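Local structure of transmembrane oligosaccharyl transferase (Archaeoglobus fulgidus, 3WAJ) at residues M614-Y619 and P738-Q743; L746-Y751 and A766-V771; A703-Y708 and L721-Y726. The protein belongs to the STT3/AglB family of membrane-embedded oligosaccharyl transferases, with a multi-helix transmembrane part followed by a soluble part of helices and sheets. All coordinates share one frame; numbering follows the deposited sequence.

Contact 1 of 3, residues M614-Y619 and P738-Q743; sequences METGKY and PTMGTQ
Thr616, the first residue to leave helical geometry after helix 612-615, presses its side chain against Met740 and Gln743 at the opening turn of helix 740-755. Its OG1 lies 3.6 Å from Met740 CG, with Met740 SD a little farther along the same chain, while Thr616 CB sits 3.6 Å from Gln743 OE1. These approaches across the contact are van der Waals in character. The hydroxyl, held between the backbone N and the carbonyl carbon (chi1 64°), hydrogen-bonds back to Ile612 O and so remains tied to its own helix.

Gln743 is anchored within its own segment. Its NE2 donates to Pro738 O over 2.8 Å, nearly straight at 167°, and this acceptor lies close to the amide plane. The bond sets the rotation of the amide and thereby directs OE1 toward Thr616.

The close part of the contact is thus made by Thr616, Met740 and Gln743, although Met740, whose chain bends at chi3, remains partly exposed. The looser side is at Gly617, which is exposed and adds little. Lys618, beyond this margin, turns to Asp552 and Glu613 in salt bridges.

With Thr739 at the N-cap position, this is the N-terminus of the long helix 740-755 packed against the residue that follows the short helix 612-615, in the soluble part of an STT3/AglB protein.

Contact 2 of 3, residues L746-Y751 and A766-V771; sequences LYKYAY and APSGYV
Lys748 of helix 740-755 reaches across to Ala766, in the loop that leads from this helix into strand 771-776. The contact therefore lies within a helix-loop-strand connection, in which the lysine side chain hydrogen-bonds a main-chain carbonyl of the returning loop.

Along the helix, Leu746 comes first and is turned to Leu725 and Ala728 of the neighbouring helix 717-732, whereas Tyr747 follows on a different side with its ring against that of Tyr674. Lys748 then carries the contact. Its CG lies beside the backbone N, anti to the carbonyl carbon (chi1 -68°), and from there the chain runs fully extended to the loop. NZ of Lys748 donates to Ala766 O at 2.8 Å, and the C=O...N angle of 165° places the amine almost straight out from the carbonyl. The aliphatic part passes the same oxygen, with Lys748 CD 3.6 Å and Lys748 CE 3.7 Å from Ala766 O, so the oxygen is met by methylenes as well as by the ammonium group. Beyond the lysine the helix continues without a break, Ala750 N bonding to Leu746 O and Tyr751 N to Tyr747 O.

On the loop, the CB of Ala766 points away from the helix, and the residue contributes mainly backbone. Ser768 instead directs its CB toward the helix. The buried lysine charge has a second partner in Glu744, one turn earlier, whose carboxylate would probably stabilise the ammonium form. Glu744 OE1 forms a salt bridge with Lys748 NZ and also a hydrogen bond with Ser768 OG. At the loop end of the lysine, Ser768 CB lies 4.3 Å from Lys748 NZ.

Contact 3 of 3, residues A703-Y708 and L721-Y726; sequences AEWKSY and LQTALY
Helix 703-708, carrying Trp705 and Tyr708, and helix 717-732, carrying Thr723 and Ala724, run with their short axes 12.3 Å apart at closest approach. The angle between their N-to-C directions is 129°, nearer antiparallel than parallel. The nearest CA atoms are 8.5 Å apart, between Tyr708 and Thr723, and the interval is bridged by large aromatic groups on one side and small side chains on the other.

Thr723 makes contact with both rings. Its CG2 stands over one face of the Tyr708 ring in a CH-pi contact, 3.9 Å from the Tyr708 centroid and 15° off the normal. The torsion (chi1 -63°) sends this methyl anti to the backbone N, while OG1 takes the place beside the N and hydrogen-bonds to Gln719 O within its own helix. The same methyl also meets the indole obliquely, Thr723 CG2 lying 3.9 Å from Trp705 CH2. Ala724 approaches differently, its CB in the plane of the indole at the edge, 3.9 Å from Trp705 CZ2.

The two aromatic rings lean on each other as well. Tyr708 CD2 sits 3.4 Å above the indole plane of Trp705, over its centre, and Glu704 O lies over the tyrosine face opposite Thr723, so the phenol is packed from both faces. Tyr708 OH hydrogen-bonds to Glu727 OE2 farther along the partner helix 717-732, whereas Trp705 NE1 hydrogen-bonds to Thr742 OG1 of the third helix, 740-755.

The short helix 703-708 is thus set by two aromatic side chains against helix 717-732 and bonded to helix 740-755, within the helical cluster of the soluble part of the protein.

Overall arrangement
The three contacts form one compact helical cluster. The centres of contact 1 and contact 2 are about 9 Å apart, those of contact 2 and contact 3 about 11 Å, and those of contact 1 and contact 3 about 13 Å. Helix 740-755 serves contacts 1 and 2, and contact 3 uses the preceding helix 717-732. Along the chain, contact 3 falls between the two halves of contact 1, and contact 2 closes last. One segment of each is close in sequence to a strand of the same mixed sheet. Gly741 N and Glu704 OE2 link contacts 1 and 3; Leu746 packs on Leu725 between contacts 2 and 3. The cluster belongs to the soluble part, and the zinc ligands Asp47, Asp161 and His163 lie in none of the three.

Contact 1 of 3, residues M614-Y619 and P738-Q743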
loop_
_atom_site.group_PDB
_atom_site.type_symbol
_atom_site.label_atom_id
_atom_site.label_comp_id
_atom_site.label_asym_id
_atom_site.label_seq_id
_atom_site.Cartn_x
_atom_site.Cartn_y
_atom_site.Cartn_z
ATOM N N MET A 614 -13.573 -7.948 0.589
ATOM C CA MET A 614 -13.198 -9.287 1.028
ATOM C C MET A 614 -14.208 -10.344 0.588
ATOM O O MET A 614 -13.838 -11.439 0.162
ATOM C CB MET A 614 -13.051 -9.291 2.550
ATOM C CG MET A 614 -11.805 -8.528 3.022
ATOM S SD MET A 614 -11.744 -8.228 4.796
ATOM C CE MET A 614 -11.868 -9.937 5.395
ATOM N N GLU A 615 -15.490 -10.007 0.680
ATOM C CA GLU A 615 -16.536 -10.941 0.295
ATOM C C GLU A 615 -16.537 -11.147 -1.218
ATOM O O GLU A 615 -16.724 -12.260 -1.702
ATOM C CB GLU A 615 -17.912 -10.422 0.751
ATOM C CG GLU A 615 -19.100 -11.282 0.331
ATOM C CD GLU A 615 -20.442 -10.635 0.683
ATOM O OE1 GLU A 615 -20.702 -9.526 0.178
ATOM O OE2 GLU A 615 -21.235 -11.223 1.459
ATOM N N THR A 616 -16.306 -10.068 -1.959
ATOM C CA THR A 616 -16.427 -10.101 -3.407
ATOM C C THR A 616 -15.098 -9.996 -4.154
ATOM O O THR A 616 -14.432 -10.996 -4.373
ATOM C CB THR A 616 -17.394 -9.030 -3.905
ATOM O OG1 THR A 616 -16.855 -7.739 -3.603
ATOM C CG2 THR A 616 -18.751 -9.191 -3.229
ATOM N N GLY A 617 -14.724 -8.791 -4.560
ATOM C CA GLY A 617 -13.607 -8.596 -5.479
ATOM C C GLY A 617 -12.257 -9.099 -4.997
ATOM O O GLY A 617 -11.469 -9.636 -5.776
ATOM N N LYS A 618 -11.985 -8.932 -3.708
ATOM C CA LYS A 618 -10.708 -9.346 -3.172
ATOM C C LYS A 618 -10.713 -10.801 -2.716
ATOM O O LYS A 618 -9.681 -11.290 -2.249
ATOM C CB LYS A 618 -10.282 -8.437 -2.002
ATOM C CG LYS A 618 -10.166 -6.951 -2.329
ATOM C CD LYS A 618 -9.602 -6.197 -1.122
ATOM C CE LYS A 618 -9.295 -4.740 -1.476
ATOM N NZ LYS A 618 -9.233 -3.874 -0.237
ATOM N N TYR A 619 -11.853 -11.490 -2.822
ATOM C CA TYR A 619 -11.881 -12.860 -2.310
ATOM C C TYR A 619 -10.869 -13.750 -3.041
ATOM O O TYR A 619 -10.161 -14.540 -2.416
ATOM C CB TYR A 619 -13.282 -13.516 -2.297
ATOM C CG TYR A 619 -13.163 -14.923 -1.735
ATOM C CD1 TYR A 619 -12.930 -16.011 -2.575
ATOM C CD2 TYR A 619 -13.187 -15.147 -0.360
ATOM C CE1 TYR A 619 -12.760 -17.290 -2.065
ATOM C CE2 TYR A 619 -13.021 -16.428 0.167
ATOM C CZ TYR A 619 -12.809 -17.492 -0.697
ATOM O OH TYR A 619 -12.641 -18.767 -0.215
ATOM N N PRO A 738 -21.214 -5.601 -12.008
ATOM C CA PRO A 738 -22.104 -4.833 -11.119
ATOM C C PRO A 738 -21.355 -4.215 -9.940
ATOM O O PRO A 738 -20.243 -4.677 -9.619
ATOM C CB PRO A 738 -23.079 -5.896 -10.585
ATOM C CG PRO A 738 -22.935 -7.099 -11.539
ATOM C CD PRO A 738 -21.503 -7.052 -11.985
ATOM N N THR A 739 -21.955 -3.193 -9.314
ATOM C CA THR A 739 -21.443 -2.644 -8.057
ATOM C C THR A 739 -21.402 -3.753 -7.016
ATOM O O THR A 739 -22.199 -4.698 -7.075
ATOM C CB THR A 739 -22.314 -1.491 -7.523
ATOM O OG1 THR A 739 -23.632 -1.983 -7.266
ATOM C CG2 THR A 739 -22.373 -0.322 -8.520
ATOM N N MET A 740 -20.502 -3.626 -6.051
ATOM C CA MET A 740 -20.255 -4.718 -5.109
ATOM C C MET A 740 -21.478 -5.138 -4.289
ATOM O O MET A 740 -21.682 -6.327 -4.039
ATOM C CB MET A 740 -19.059 -4.392 -4.217
ATOM C CG MET A 740 -17.741 -4.562 -4.956
ATOM S SD MET A 740 -16.290 -4.045 -4.020
ATOM C CE MET A 740 -16.741 -2.316 -3.731
ATOM N N GLY A 741 -22.289 -4.167 -3.883
ATOM C CA GLY A 741 -23.553 -4.459 -3.221
ATOM C C GLY A 741 -24.465 -5.338 -4.063
ATOM O O GLY A 741 -25.099 -6.288 -3.569
ATOM N N THR A 742 -24.528 -5.036 -5.351
ATOM C CA THR A 742 -25.288 -5.870 -6.271
ATOM C C THR A 742 -24.631 -7.251 -6.409
ATOM O O THR A 742 -25.317 -8.288 -6.475
ATOM C CB THR A 742 -25.434 -5.187 -7.624
ATOM O OG1 THR A 742 -26.204 -3.991 -7.450
ATOM C CG2 THR A 742 -26.120 -6.101 -8.622
ATOM N N GLN A 743 -23.308 -7.281 -6.424
ATOM C CA GLN A 743 -22.620 -8.570 -6.517
ATOM C C GLN A 743 -22.995 -9.468 -5.361
ATOM O O GLN A 743 -23.209 -10.664 -5.544
ATOM C CB GLN A 743 -21.113 -8.377 -6.571
ATOM C CG GLN A 743 -20.648 -7.594 -7.767
ATOM C CD GLN A 743 -19.151 -7.610 -7.875
ATOM O OE1 GLN A 743 -18.500 -8.447 -7.259
ATOM N NE2 GLN A 743 -18.588 -6.681 -8.645
#

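Contact 2 of 3, residues L746-Y751 and A766-V771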
loop_
_atom_site.group_PDB
_atom_site.type_symbol
_atom_site.label_atom_id
_atom_site.label_comp_id
_atom_site.label_asym_id
_atom_site.label_seq_id
_atom_site.Cartn_x
_atom_site.Cartn_y
_atom_site.Cartn_z
ATOM N N LEU A 746 -26.427 -10.795 -5.866
ATOM C CA LEU A 746 -26.378 -11.893 -6.821
ATOM C C LEU A 746 -25.743 -13.177 -6.240
ATOM O O LEU A 746 -26.211 -14.289 -6.511
ATOM C CB LEU A 746 -25.693 -11.446 -8.114
ATOM C CG LEU A 746 -26.450 -10.347 -8.873
ATOM C CD1 LEU A 746 -25.724 -9.951 -10.170
ATOM C CD2 LEU A 746 -27.877 -10.795 -9.163
ATOM N N TYR A 747 -24.688 -13.026 -5.447
ATOM C CA TYR A 747 -24.066 -14.161 -4.771
ATOM C C TYR A 747 -25.104 -14.908 -3.950
ATOM O O TYR A 747 -25.159 -16.140 -3.978
ATOM C CB TYR A 747 -22.992 -13.670 -3.803
ATOM C CG TYR A 747 -21.659 -13.365 -4.413
ATOM C CD1 TYR A 747 -21.514 -13.202 -5.778
ATOM C CD2 TYR A 747 -20.531 -13.267 -3.617
ATOM C CE1 TYR A 747 -20.270 -12.936 -6.337
ATOM C CE2 TYR A 747 -19.280 -13.009 -4.164
ATOM C CZ TYR A 747 -19.157 -12.841 -5.522
ATOM O OH TYR A 747 -17.915 -12.561 -6.064
ATOM N N LYS A 748 -25.909 -14.147 -3.202
ATOM C CA LYS A 748 -26.951 -14.716 -2.348
ATOM C C LYS A 748 -28.024 -15.390 -3.171
ATOM O O LYS A 748 -28.498 -16.478 -2.827
ATOM C CB LYS A 748 -27.591 -13.627 -1.475
ATOM C CG LYS A 748 -26.657 -13.071 -0.448
ATOM C CD LYS A 748 -27.308 -11.986 0.403
ATOM C CE LYS A 748 -26.361 -11.623 1.546
ATOM N NZ LYS A 748 -26.687 -10.344 2.212
ATOM N N TYR A 749 -28.420 -14.727 -4.251
ATOM C CA TYR A 749 -29.384 -15.302 -5.201
ATOM C C TYR A 749 -28.877 -16.637 -5.751
ATOM O O TYR A 749 -29.583 -17.640 -5.677
ATOM C CB TYR A 749 -29.659 -14.316 -6.337
ATOM C CG TYR A 749 -30.515 -14.878 -7.456
ATOM C CD1 TYR A 749 -31.854 -15.222 -7.242
ATOM C CD2 TYR A 749 -29.994 -15.022 -8.741
ATOM C CE1 TYR A 749 -32.634 -15.726 -8.275
ATOM C CE2 TYR A 749 -30.758 -15.518 -9.782
ATOM C CZ TYR A 749 -32.079 -15.872 -9.550
ATOM O OH TYR A 749 -32.825 -16.353 -10.604
ATOM N N ALA A 750 -27.645 -16.641 -6.271
ATOM C CA ALA A 750 -26.992 -17.858 -6.757
ATOM C C ALA A 750 -27.035 -18.994 -5.738
ATOM O O ALA A 750 -27.364 -20.137 -6.076
ATOM C CB ALA A 750 -25.564 -17.568 -7.136
ATOM N N TYR A 751 -26.700 -18.678 -4.490
ATOM C CA TYR A 751 -26.730 -19.688 -3.437
ATOM C C TYR A 751 -28.107 -20.347 -3.296
ATOM O O TYR A 751 -28.215 -21.577 -3.300
ATOM C CB TYR A 751 -26.255 -19.111 -2.094
ATOM C CG TYR A 751 -26.470 -20.057 -0.934
ATOM C CD1 TYR A 751 -25.681 -21.196 -0.768
ATOM C CD2 TYR A 751 -27.473 -19.822 -0.012
ATOM C CE1 TYR A 751 -25.894 -22.067 0.300
ATOM C CE2 TYR A 751 -27.683 -20.683 1.050
ATOM C CZ TYR A 751 -26.895 -21.796 1.201
ATOM O OH TYR A 751 -27.137 -22.619 2.268
ATOM N N ALA A 766 -30.768 -9.657 -0.027
ATOM C CA ALA A 766 -30.741 -8.272 0.448
ATOM C C ALA A 766 -29.307 -7.804 0.630
ATOM O O ALA A 766 -28.422 -8.619 0.911
ATOM C CB ALA A 766 -31.486 -8.151 1.767
ATOM N N PRO A 767 -29.073 -6.485 0.495
ATOM C CA PRO A 767 -27.711 -6.014 0.733
ATOM C C PRO A 767 -27.466 -5.930 2.243
ATOM O O PRO A 767 -28.343 -6.309 3.010
ATOM C CB PRO A 767 -27.706 -4.618 0.095
ATOM C CG PRO A 767 -29.113 -4.121 0.257
ATOM C CD PRO A 767 -29.991 -5.386 0.120
ATOM N N SER A 768 -26.298 -5.451 2.659
ATOM C CA SER A 768 -25.916 -5.462 4.071
ATOM C C SER A 768 -24.792 -4.447 4.249
ATOM O O SER A 768 -24.348 -3.814 3.273
ATOM C CB SER A 768 -25.433 -6.848 4.473
ATOM O OG SER A 768 -24.153 -7.109 3.891
ATOM N N GLY A 769 -24.320 -4.294 5.482
ATOM C CA GLY A 769 -23.295 -3.302 5.758
ATOM C C GLY A 769 -21.997 -3.577 5.013
ATOM O O GLY A 769 -21.538 -4.739 4.912
ATOM N N TYR A 770 -21.397 -2.501 4.507
ATOM C CA TYR A 770 -20.089 -2.555 3.846
ATOM C C TYR A 770 -19.042 -3.198 4.764
ATOM O O TYR A 770 -18.270 -4.063 4.337
ATOM C CB TYR A 770 -19.647 -1.135 3.488
ATOM C CG TYR A 770 -18.529 -1.034 2.470
ATOM C CD1 TYR A 770 -18.768 -0.513 1.208
ATOM C CD2 TYR A 770 -17.221 -1.416 2.781
ATOM C CE1 TYR A 770 -17.746 -0.387 0.277
ATOM C CE2 TYR A 770 -16.197 -1.298 1.847
ATOM C CZ TYR A 770 -16.474 -0.788 0.598
ATOM O OH TYR A 770 -15.485 -0.669 -0.339
ATOM N N VAL A 771 -19.020 -2.761 6.020
ATOM C CA VAL A 771 -18.076 -3.290 7.000
ATOM C C VAL A 771 -18.832 -3.982 8.122
ATOM O O VAL A 771 -19.809 -3.443 8.631
ATOM C CB VAL A 771 -17.201 -2.177 7.601
ATOM C CG1 VAL A 771 -16.160 -2.778 8.550
ATOM C CG2 VAL A 771 -16.510 -1.397 6.503
#

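Contact 3 of 3, residues A703-Y708 and L721-Y726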
loop_
_atom_site.group_PDB
_atom_site.type_symbol
_atom_site.label_atom_id
_atom_site.label_comp_id
_atom_site.label_asym_id
_atom_site.label_seq_id
_atom_site.Cartn_x
_atom_site.Cartn_y
_atom_site.Cartn_z
ATOM N N ALA A 703 -22.730 2.515 -1.018
ATOM C CA ALA A 703 -23.388 3.725 -1.497
ATOM C C ALA A 703 -24.596 3.502 -2.433
ATOM O O ALA A 703 -25.656 4.099 -2.241
ATOM C CB ALA A 703 -22.360 4.644 -2.168
ATOM N N GLU A 704 -24.420 2.659 -3.446
ATOM C CA GLU A 704 -25.428 2.491 -4.486
ATOM C C GLU A 704 -26.723 1.936 -3.924
ATOM O O GLU A 704 -27.804 2.301 -4.386
ATOM C CB GLU A 704 -24.906 1.629 -5.646
ATOM C CG GLU A 704 -24.703 0.154 -5.288
ATOM C CD GLU A 704 -23.333 -0.176 -4.642
ATOM O OE1 GLU A 704 -22.471 0.748 -4.472
ATOM O OE2 GLU A 704 -23.142 -1.386 -4.327
ATOM N N TRP A 705 -26.620 1.085 -2.906
ATOM C CA TRP A 705 -27.806 0.507 -2.282
ATOM C C TRP A 705 -28.439 1.442 -1.252
ATOM O O TRP A 705 -29.659 1.436 -1.039
ATOM C CB TRP A 705 -27.514 -0.900 -1.737
ATOM C CG TRP A 705 -27.589 -1.913 -2.852
ATOM C CD1 TRP A 705 -26.552 -2.380 -3.618
ATOM C CD2 TRP A 705 -28.775 -2.530 -3.370
ATOM N NE1 TRP A 705 -27.018 -3.261 -4.567
ATOM C CE2 TRP A 705 -28.378 -3.371 -4.440
ATOM C CE3 TRP A 705 -30.132 -2.452 -3.037
ATOM C CZ2 TRP A 705 -29.301 -4.137 -5.181
ATOM C CZ3 TRP A 705 -31.047 -3.211 -3.764
ATOM C CH2 TRP A 705 -30.625 -4.047 -4.824
ATOM N N LYS A 706 -27.613 2.273 -0.633
ATOM C CA LYS A 706 -28.134 3.311 0.245
ATOM C C LYS A 706 -29.027 4.190 -0.625
ATOM O O LYS A 706 -30.166 4.516 -0.275
ATOM C CB LYS A 706 -26.976 4.112 0.846
ATOM C CG LYS A 706 -27.393 5.313 1.678
ATOM C CD LYS A 706 -27.993 4.909 3.011
ATOM C CE LYS A 706 -28.114 6.119 3.923
ATOM N NZ LYS A 706 -28.733 5.806 5.244
ATOM N N SER A 707 -28.507 4.508 -1.803
ATOM C CA SER A 707 -29.195 5.327 -2.789
ATOM C C SER A 707 -30.453 4.645 -3.363
ATOM O O SER A 707 -31.506 5.274 -3.463
ATOM C CB SER A 707 -28.201 5.722 -3.885
ATOM O OG SER A 707 -28.876 6.158 -5.036
ATOM N N TYR A 708 -30.354 3.362 -3.708
ATOM C CA TYR A 708 -31.527 2.605 -4.158
ATOM C C TYR A 708 -32.663 2.597 -3.137
ATOM O O TYR A 708 -33.826 2.613 -3.511
ATOM C CB TYR A 708 -31.174 1.142 -4.438
ATOM C CG TYR A 708 -30.355 0.895 -5.672
ATOM C CD1 TYR A 708 -30.387 1.766 -6.741
ATOM C CD2 TYR A 708 -29.548 -0.230 -5.764
ATOM C CE1 TYR A 708 -29.633 1.525 -7.883
ATOM C CE2 TYR A 708 -28.788 -0.478 -6.886
ATOM C CZ TYR A 708 -28.829 0.397 -7.943
ATOM O OH TYR A 708 -28.060 0.134 -9.058
ATOM N N LEU A 721 -33.958 -8.032 -5.674
ATOM C CA LEU A 721 -33.413 -8.860 -6.753
ATOM C C LEU A 721 -33.653 -8.285 -8.159
ATOM O O LEU A 721 -32.739 -8.235 -8.977
ATOM C CB LEU A 721 -33.970 -10.282 -6.667
ATOM C CG LEU A 721 -33.520 -11.195 -7.801
ATOM C CD1 LEU A 721 -32.019 -11.455 -7.715
ATOM C CD2 LEU A 721 -34.323 -12.499 -7.819
ATOM N N GLN A 722 -34.869 -7.832 -8.442
ATOM C CA GLN A 722 -35.145 -7.249 -9.755
ATOM C C GLN A 722 -34.342 -5.993 -10.022
ATOM O O GLN A 722 -33.965 -5.723 -11.157
ATOM C CB GLN A 722 -36.647 -6.966 -9.934
ATOM C CG GLN A 722 -37.530 -8.196 -9.776
ATOM C CD GLN A 722 -36.959 -9.442 -10.464
ATOM O OE1 GLN A 722 -36.362 -9.371 -11.557
ATOM N NE2 GLN A 722 -37.156 -10.594 -9.830
ATOM N N THR A 723 -34.097 -5.216 -8.970
ATOM C CA THR A 723 -33.206 -4.065 -9.068
ATOM C C THR A 723 -31.772 -4.497 -9.410
ATOM O O THR A 723 -31.148 -3.981 -10.350
ATOM C CB THR A 723 -33.208 -3.275 -7.761
ATOM O OG1 THR A 723 -34.529 -2.748 -7.534
ATOM C CG2 THR A 723 -32.189 -2.140 -7.818
ATOM N N ALA A 724 -31.261 -5.465 -8.652
ATOM C CA ALA A 724 -29.915 -5.990 -8.859
ATOM C C ALA A 724 -29.698 -6.546 -10.287
ATOM O O ALA A 724 -28.752 -6.159 -10.973
ATOM C CB ALA A 724 -29.609 -7.026 -7.812
ATOM N N LEU A 725 -30.569 -7.441 -10.740
ATOM C CA LEU A 725 -30.453 -7.975 -12.104
ATOM C C LEU A 725 -30.502 -6.886 -13.165
ATOM O O LEU A 725 -29.745 -6.915 -14.129
ATOM C CB LEU A 725 -31.543 -9.002 -12.378
ATOM C CG LEU A 725 -31.383 -10.308 -11.618
ATOM C CD1 LEU A 725 -32.566 -11.220 -11.900
ATOM C CD2 LEU A 725 -30.072 -10.976 -12.032
ATOM N N TYR A 726 -31.391 -5.918 -12.993
ATOM C CA TYR A 726 -31.462 -4.810 -13.935
ATOM C C TYR A 726 -30.135 -4.063 -14.003
ATOM O O TYR A 726 -29.634 -3.779 -15.093
ATOM C CB TYR A 726 -32.585 -3.842 -13.543
ATOM C CG TYR A 726 -32.788 -2.738 -14.545
ATOM C CD1 TYR A 726 -33.608 -2.920 -15.645
ATOM C CD2 TYR A 726 -32.155 -1.513 -14.398
ATOM C CE1 TYR A 726 -33.811 -1.898 -16.572
ATOM C CE2 TYR A 726 -32.347 -0.491 -15.321
ATOM C CZ TYR A 726 -33.177 -0.693 -16.402
ATOM O OH TYR A 726 -33.367 0.317 -17.320
#